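Local coordinates for type VI secretion system-associated protein TagF (Pseudomonas aeruginosa PAO1, PDB 2QNU), which is associated with the type VI secretion system and probably acts as a post-translational regulator that restrains its assembly, at the interface of chains A and B. Coordinates in Å, arbitrary orientation; residue numbers count along the deposited sequence, not the author numbering. Chains: chain A/B, Uncharacterized protein PA0076.

The interface of chains A and B. Residues chain A 149-152; chain B 218-221.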
ATOM      1  N   GLU A 149      -5.937  -9.647   8.251  1.00 35.85           N
ATOM      2  CA  GLU A 149      -4.993 -10.467   9.003  1.00 35.94           C
ATOM      3  C   GLU A 149      -3.683 -10.621   8.297  1.00 34.29           C
ATOM      4  O   GLU A 149      -3.634 -10.921   7.116  1.00 33.40           O
ATOM      5  CB  GLU A 149      -5.641 -11.857   9.236  1.00 35.23           C
ATOM      6  CG  GLU A 149      -4.817 -12.710  10.080  1.00 37.33           C
ATOM      7  CD  GLU A 149      -5.435 -14.058  10.340  1.00 38.16           C
ATOM      8  OE1 GLU A 149      -6.657 -14.218  10.121  1.00 40.66           O
ATOM      9  OE2 GLU A 149      -4.664 -14.920  10.774  1.00 40.77           O
ATOM     10  N   GLN A 150      -2.591 -10.439   9.025  1.00 33.67           N
ATOM     11  CA  GLN A 150      -1.273 -10.427   8.429  1.00 33.38           C
ATOM     12  C   GLN A 150      -0.274 -10.976   9.421  1.00 33.78           C
ATOM     13  O   GLN A 150      -0.436 -10.829  10.637  1.00 33.68           O
ATOM     14  CB  GLN A 150      -0.929  -9.005   8.030  1.00 35.12           C
ATOM     15  CG  GLN A 150       0.284  -8.871   7.183  1.00 35.68           C
ATOM     16  CD  GLN A 150       0.370  -7.471   6.595  1.00 37.84           C
ATOM     17  OE1 GLN A 150      -0.083  -7.187   5.435  1.00 39.69           O
ATOM     18  NE2 GLN A 150       0.890  -6.572   7.400  1.00 38.49           N
ATOM     19  N   SER A 151       0.753 -11.650   8.918  1.00 33.60           N
ATOM     20  CA  SER A 151       1.831 -12.124   9.782  1.00 34.42           C
ATOM     21  C   SER A 151       3.158 -11.860   9.102  1.00 34.76           C
ATOM     22  O   SER A 151       3.254 -11.679   7.881  1.00 35.69           O
ATOM     23  CB  SER A 151       1.636 -13.640  10.060  1.00 34.57           C
ATOM     24  OG  SER A 151       1.472 -14.353   8.822  1.00 35.02           O
ATOM     25  N   LEU A 152       4.192 -11.823   9.908  1.00 35.61           N
ATOM     26  CA  LEU A 152       5.518 -11.741   9.399  1.00 37.28           C
ATOM     27  C   LEU A 152       6.139 -13.104   9.511  1.00 37.42           C
ATOM     28  O   LEU A 152       6.147 -13.726  10.611  1.00 36.66           O
ATOM     29  CB  LEU A 152       6.340 -10.771  10.250  1.00 37.86           C
ATOM     30  CG  LEU A 152       7.807 -10.648   9.861  1.00 39.49           C
ATOM     31  CD1 LEU A 152       7.941  -9.981   8.468  1.00 41.20           C
ATOM     32  CD2 LEU A 152       8.451  -9.775  10.912  1.00 38.93           C
TER
ATOM     33  N   ILE B 218       5.209 -14.789  12.971  1.00 34.62           N
ATOM     34  CA  ILE B 218       4.884 -13.841  14.012  1.00 35.81           C
ATOM     35  C   ILE B 218       3.589 -13.184  13.681  1.00 35.73           C
ATOM     36  O   ILE B 218       3.490 -12.577  12.620  1.00 35.50           O
ATOM     37  CB  ILE B 218       5.969 -12.727  14.140  1.00 35.52           C
ATOM     38  CG1 ILE B 218       7.271 -13.372  14.583  1.00 34.09           C
ATOM     39  CG2 ILE B 218       5.535 -11.682  15.174  1.00 36.76           C
ATOM     40  CD1 ILE B 218       8.446 -12.414  14.708  1.00 37.95           C
ATOM     41  N   PRO B 219       2.559 -13.372  14.511  1.00 36.49           N
ATOM     42  CA  PRO B 219       1.334 -12.713  14.066  1.00 36.57           C
ATOM     43  C   PRO B 219       1.445 -11.178  14.245  1.00 36.64           C
ATOM     44  O   PRO B 219       1.928 -10.769  15.263  1.00 35.44           O
ATOM     45  CB  PRO B 219       0.234 -13.281  14.973  1.00 36.35           C
ATOM     46  CG  PRO B 219       0.893 -14.429  15.793  1.00 37.16           C
ATOM     47  CD  PRO B 219       2.388 -14.149  15.758  1.00 37.25           C
ATOM     48  N   LEU B 220       0.966 -10.403  13.266  1.00 35.82           N
ATOM     49  CA  LEU B 220       0.961  -8.935  13.308  1.00 37.18           C
ATOM     50  C   LEU B 220      -0.422  -8.414  13.580  1.00 35.92           C
ATOM     51  O   LEU B 220      -0.619  -7.767  14.536  1.00 34.31           O
ATOM     52  CB  LEU B 220       1.366  -8.350  11.974  1.00 39.32           C
ATOM     53  CG  LEU B 220       2.762  -8.519  11.387  1.00 45.99           C
ATOM     54  CD1 LEU B 220       2.939  -7.409  10.312  1.00 48.18           C
ATOM     55  CD2 LEU B 220       3.884  -8.480  12.414  1.00 48.62           C
ATOM     56  N   PHE B 221      -1.384  -8.722  12.717  1.00 36.29           N
ATOM     57  CA  PHE B 221      -2.755  -8.167  12.801  1.00 37.34           C
ATOM     58  C   PHE B 221      -3.783  -9.329  12.722  1.00 36.92           C
ATOM     59  O   PHE B 221      -3.614 -10.168  11.904  1.00 33.25           O
ATOM     60  CB  PHE B 221      -3.020  -7.196  11.634  1.00 36.52           C
ATOM     61  CG  PHE B 221      -1.993  -6.082  11.545  1.00 38.13           C
ATOM     62  CD1 PHE B 221      -1.826  -5.205  12.602  1.00 35.73           C
ATOM     63  CD2 PHE B 221      -1.181  -5.939  10.433  1.00 35.66           C
ATOM     64  CE1 PHE B 221      -0.824  -4.197  12.563  1.00 37.69           C
ATOM     65  CE2 PHE B 221      -0.222  -4.942  10.387  1.00 37.50           C
ATOM     66  CZ  PHE B 221      -0.040  -4.086  11.461  1.00 37.13           C
TER
HETATM   67  O   HOH W   1      -1.943 -12.443  12.626  1.00 39.69           O
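A:Gln150 meets both B:Leu220 and B:Phe221, and this two-against-one pairing illustrates how a classic beta bulge can be accommodated where strands of different subunits join. Strand 150-153 of chain A runs antiparallel to strand 217-221 of chain B. Its regular end is the pair A:Leu152 and B:Ile218, which exchange two backbone hydrogen bonds: B:Ile218 N gives to A:Leu152 O at 2.8 Å, and A:Leu152 N returns one to B:Ile218 O. Next along, B:Pro219 faces A:Ser151 at a position that calls for no N-H across the seam, and a proline fits there. At the bulge, A:Gln150 O accepts from B:Leu220 N at 3.0 Å and from B:Phe221 N at 3.1 Å, while A:Gln150 N donates to B:Phe221 O. A water joins A:Gln150 O and B:Phe221 O.

The extra residue brings B:Leu220 and B:Phe221 out on one side of the sheet, with B:Leu220 CB lying over the rim of the phenyl face. The side chain of A:Gln150 runs alongside B:Phe221 in the same direction, the amide and ring planes being 55° apart. With its CG anti to the backbone N (chi1 -169°), its amide NE2 reaches the ring edge, 3.6 Å from B:Phe221 CE2. The same NE2 lies 3.7 Å from B:Leu220 CD1. The other methyl of that leucine, CD2, packs 4.0 Å from A:Leu152 CB, so the two methyls of B:Leu220 each meet a different chain A side chain. The patch adds the C-terminal strand of chain B to strand 150-153 of chain A. Two-fold symmetry repeats this with the chains exchanged, and the paired joins may help hold the dimer of the crystal together, although the structure alone does not show that this dimer forms in the cell.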